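Local coordinates for periplasmic binding protein (Xylanimonas cellulosilytica, PDB 4MX8), which probably acts as the extracytoplasmic solute-binding component of an ABC importer, of the family that takes up iron complexes and vitamin B12, at residues Ala15-Arg23 with Tyr35-Val44. Residues are numbered along the deposited sequence; the frame is centred on the assembly and turned at random.
Sequences ATASYTWDR and YEETTVEVPV
Strands 16-23 and 35-43 run antiparallel, their axes 157° apart, and four hydrogen-bonded pairs join them: Ala-17 with Val-42, Tyr-19 with Val-40, Trp-21 with Thr-38 and Arg-23 with Glu-36. Each pair makes two backbone bonds. Beyond them, Val-44 N donates to Ala-15 O at 3.2 Å.

Trp-21 is buried on the face it shares with Tyr-19, Thr-38 and Val-40. With CG between the backbone N and the carbonyl carbon (chi1 79°), the indole leans toward the neighbouring strand and lies alongside Thr-38. Thr-38 CB sits over one face of the six-membered ring, 4.3 Å from its centroid, in a CH-pi contact. Val-40 CG2 meets the ring at its edge, 3.9 Å from Trp-21 CZ3. Trp-21 NE1 is hydrogen-bonded to Asp-130, and the indole packs edge-to-face with Trp-119. With an alanine here the indole is gone, and Thr-38 and Val-40 would probably border a gap while Asp-130 is left without its N-H donor. Tyr-19 CB touches Val-42 CG2 at 4.2 Å.

The other face is polar and exposed. Thr-20 OG1 and Thr-39 OG1 share a hydrogen bond of 2.7 Å. Ser-18 OG donates to Glu-41 OE2 at 3.0 Å, meeting it from above the carboxylate plane. The Glu-41 chain bends at chi2 (-70°), which brings its carboxylate back to the serine. A water bonded to Glu-41 OE1 also reaches Thr-16 OG1 weakly. Asp-22 and Glu-37 bring like charges close.

The two strands form a two-stranded antiparallel beta hairpin near the N-terminus. The face with Ala-17, Tyr-19, Trp-21, Val-40 and Val-42 packs on helices 119-123 and 137-152 and on strand 128-130.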
loop_
_atom_site.group_PDB
_atom_site.type_symbol
_atom_site.label_atom_id
_atom_site.label_comp_id
_atom_site.label_asym_id
_atom_site.label_seq_id
_atom_site.Cartn_x
_atom_site.Cartn_y
_atom_site.Cartn_z
ATOM N N ALA A 15 18.037 7.456 24.300
ATOM C CA ALA A 15 16.605 7.600 24.589
ATOM C C ALA A 15 15.692 6.500 24.021
ATOM O O ALA A 15 16.107 5.669 23.218
ATOM C CB ALA A 15 16.114 8.984 24.125
ATOM N N THR A 16 14.439 6.508 24.464
ATOM C CA THR A 16 13.392 5.748 23.804
ATOM C C THR A 16 12.259 6.681 23.380
ATOM O O THR A 16 12.183 7.821 23.826
ATOM C CB THR A 16 12.833 4.590 24.680
ATOM O OG1 THR A 16 12.130 5.112 25.821
ATOM C CG2 THR A 16 13.951 3.689 25.139
ATOM N N ALA A 17 11.399 6.187 22.499
ATOM C CA ALA A 17 10.234 6.913 22.029
ATOM C C ALA A 17 9.031 6.016 22.260
ATOM O O ALA A 17 9.068 4.826 21.934
ATOM C CB ALA A 17 10.366 7.234 20.557
ATOM N N SER A 18 7.972 6.581 22.828
ATOM C CA SER A 18 6.792 5.811 23.181
ATOM C C SER A 18 5.829 5.746 22.006
ATOM O O SER A 18 5.473 6.777 21.432
ATOM C CB SER A 18 6.105 6.473 24.352
ATOM O OG SER A 18 5.722 5.499 25.290
ATOM N N TYR A 19 5.421 4.537 21.630
ATOM C CA TYR A 19 4.467 4.380 20.523
ATOM C C TYR A 19 3.184 3.689 20.988
ATOM O O TYR A 19 3.222 2.545 21.473
ATOM C CB TYR A 19 5.074 3.623 19.340
ATOM C CG TYR A 19 4.167 3.657 18.128
ATOM C CD1 TYR A 19 4.002 4.827 17.396
ATOM C CD2 TYR A 19 3.477 2.535 17.715
ATOM C CE1 TYR A 19 3.170 4.877 16.291
ATOM C CE2 TYR A 19 2.643 2.574 16.608
ATOM C CZ TYR A 19 2.489 3.751 15.897
ATOM O OH TYR A 19 1.663 3.813 14.786
ATOM N N THR A 20 2.058 4.399 20.852
ATOM C CA THR A 20 0.776 3.902 21.334
ATOM C C THR A 20 -0.266 3.932 20.238
ATOM O O THR A 20 -0.515 4.971 19.628
ATOM C CB THR A 20 0.258 4.695 22.523
ATOM O OG1 THR A 20 1.153 4.522 23.629
ATOM C CG2 THR A 20 -1.110 4.191 22.925
ATOM N N TRP A 21 -0.881 2.780 19.997
ATOM C CA TRP A 21 -1.853 2.659 18.925
ATOM C C TRP A 21 -2.969 1.684 19.288
ATOM O O TRP A 21 -2.849 0.916 20.252
ATOM C CB TRP A 21 -1.147 2.256 17.629
ATOM C CG TRP A 21 -0.798 0.802 17.493
ATOM C CD1 TRP A 21 -1.424 -0.115 16.692
ATOM C CD2 TRP A 21 0.272 0.099 18.142
ATOM N NE1 TRP A 21 -0.807 -1.340 16.802
ATOM C CE2 TRP A 21 0.232 -1.235 17.688
ATOM C CE3 TRP A 21 1.252 0.465 19.068
ATOM C CZ2 TRP A 21 1.131 -2.200 18.133
ATOM C CZ3 TRP A 21 2.148 -0.492 19.507
ATOM C CH2 TRP A 21 2.084 -1.812 19.036
ATOM N N ASP A 22 -4.064 1.738 18.531
ATOM C CA ASP A 22 -5.149 0.789 18.737
ATOM C C ASP A 22 -4.908 -0.465 17.887
ATOM O O ASP A 22 -5.210 -0.505 16.694
ATOM C CB ASP A 22 -6.502 1.433 18.453
ATOM C CG ASP A 22 -6.877 2.488 19.490
ATOM O OD1 ASP A 22 -7.004 2.152 20.687
ATOM O OD2 ASP A 22 -7.050 3.659 19.104
ATOM N N ARG A 23 -4.336 -1.482 18.524
ATOM C CA ARG A 23 -3.905 -2.697 17.844
ATOM C C ARG A 23 -5.059 -3.629 17.508
ATOM O O ARG A 23 -5.924 -3.907 18.348
ATOM C CB ARG A 23 -2.905 -3.455 18.712
ATOM C CG ARG A 23 -2.179 -4.555 17.964
ATOM C CD ARG A 23 -1.073 -5.144 18.803
ATOM N NE ARG A 23 -1.590 -6.006 19.864
ATOM C CZ ARG A 23 -1.938 -7.279 19.687
ATOM N NH1 ARG A 23 -1.845 -7.836 18.476
ATOM N NH2 ARG A 23 -2.384 -7.986 20.728
ATOM N N TYR A 35 -10.071 -4.131 18.600
ATOM C CA TYR A 35 -8.931 -3.245 18.821
ATOM C C TYR A 35 -8.664 -3.055 20.307
ATOM O O TYR A 35 -9.601 -2.966 21.118
ATOM C CB TYR A 35 -9.138 -1.899 18.139
ATOM C CG TYR A 35 -9.266 -1.976 16.631
ATOM C CD1 TYR A 35 -8.135 -2.093 15.823
ATOM C CD2 TYR A 35 -10.515 -1.928 16.008
ATOM C CE1 TYR A 35 -8.246 -2.171 14.433
ATOM C CE2 TYR A 35 -10.634 -2.009 14.626
ATOM C CZ TYR A 35 -9.497 -2.127 13.846
ATOM O OH TYR A 35 -9.606 -2.205 12.479
ATOM N N GLU A 36 -7.384 -3.020 20.658
ATOM C CA GLU A 36 -6.965 -2.881 22.049
ATOM C C GLU A 36 -5.728 -2.007 22.086
ATOM O O GLU A 36 -4.760 -2.273 21.391
ATOM C CB GLU A 36 -6.710 -4.253 22.689
ATOM C CG GLU A 36 -8.012 -4.985 23.071
ATOM C CD GLU A 36 -7.800 -6.427 23.556
ATOM O OE1 GLU A 36 -6.635 -6.829 23.844
ATOM O OE2 GLU A 36 -8.819 -7.151 23.651
ATOM N N GLU A 37 -5.773 -0.945 22.878
ATOM C CA GLU A 37 -4.663 -0.003 22.901
ATOM C C GLU A 37 -3.412 -0.664 23.448
ATOM O O GLU A 37 -3.456 -1.407 24.420
ATOM C CB GLU A 37 -5.015 1.219 23.723
ATOM C CG GLU A 37 -3.924 2.248 23.811
ATOM C CD GLU A 37 -4.436 3.572 24.342
ATOM O OE1 GLU A 37 -4.876 4.405 23.508
ATOM O OE2 GLU A 37 -4.408 3.771 25.584
ATOM N N THR A 38 -2.290 -0.393 22.804
ATOM C CA THR A 38 -1.030 -1.015 23.169
ATOM C C THR A 38 0.086 0.041 23.143
ATOM O O THR A 38 0.094 0.936 22.293
ATOM C CB THR A 38 -0.722 -2.161 22.187
ATOM O OG1 THR A 38 -1.615 -3.258 22.439
ATOM C CG2 THR A 38 0.711 -2.632 22.309
ATOM N N THR A 39 1.015 -0.044 24.085
ATOM C CA THR A 39 2.174 0.841 24.047
ATOM C C THR A 39 3.473 0.050 23.966
ATOM O O THR A 39 3.621 -0.990 24.602
ATOM C CB THR A 39 2.233 1.743 25.271
ATOM O OG1 THR A 39 1.025 2.511 25.357
ATOM C CG2 THR A 39 3.402 2.676 25.157
ATOM N N VAL A 40 4.407 0.535 23.158
ATOM C CA VAL A 40 5.715 -0.090 23.044
ATOM C C VAL A 40 6.788 0.992 23.136
ATOM O O VAL A 40 6.641 2.065 22.543
ATOM C CB VAL A 40 5.836 -0.882 21.729
ATOM C CG1 VAL A 40 7.248 -1.377 21.535
ATOM C CG2 VAL A 40 4.886 -2.061 21.755
ATOM N N GLU A 41 7.844 0.731 23.909
ATOM C CA GLU A 41 8.959 1.669 23.985
ATOM C C GLU A 41 10.012 1.316 22.933
ATOM O O GLU A 41 10.730 0.321 23.069
ATOM C CB GLU A 41 9.579 1.682 25.379
ATOM C CG GLU A 41 8.581 1.893 26.526
ATOM C CD GLU A 41 7.990 3.300 26.573
ATOM O OE1 GLU A 41 8.643 4.245 26.065
ATOM O OE2 GLU A 41 6.872 3.453 27.129
ATOM N N VAL A 42 10.078 2.141 21.889
ATOM C CA VAL A 42 10.988 1.965 20.764
ATOM C C VAL A 42 12.290 2.690 21.035
ATOM O O VAL A 42 12.277 3.856 21.412
ATOM C CB VAL A 42 10.420 2.651 19.525
ATOM C CG1 VAL A 42 11.264 2.334 18.311
ATOM C CG2 VAL A 42 9.013 2.226 19.303
ATOM N N PRO A 43 13.425 2.022 20.813
ATOM C CA PRO A 43 14.704 2.722 20.978
ATOM C C PRO A 43 14.939 3.751 19.863
ATOM O O PRO A 43 14.658 3.464 18.696
ATOM C CB PRO A 43 15.726 1.587 20.882
ATOM C CG PRO A 43 15.067 0.566 20.030
ATOM C CD PRO A 43 13.608 0.616 20.415
ATOM N N VAL A 44 15.439 4.932 20.221
ATOM C CA VAL A 44 15.826 5.944 19.231
ATOM C C VAL A 44 17.203 5.645 18.630
ATOM O O VAL A 44 18.095 5.177 19.333
ATOM C CB VAL A 44 15.858 7.336 19.851
ATOM C CG1 VAL A 44 16.264 8.350 18.821
ATOM C CG2 VAL A 44 14.506 7.681 20.434
HETATM O O HOH W 1 9.516 7.026 26.501
HETATM O O HOH W 2 -3.212 -6.365 23.323
#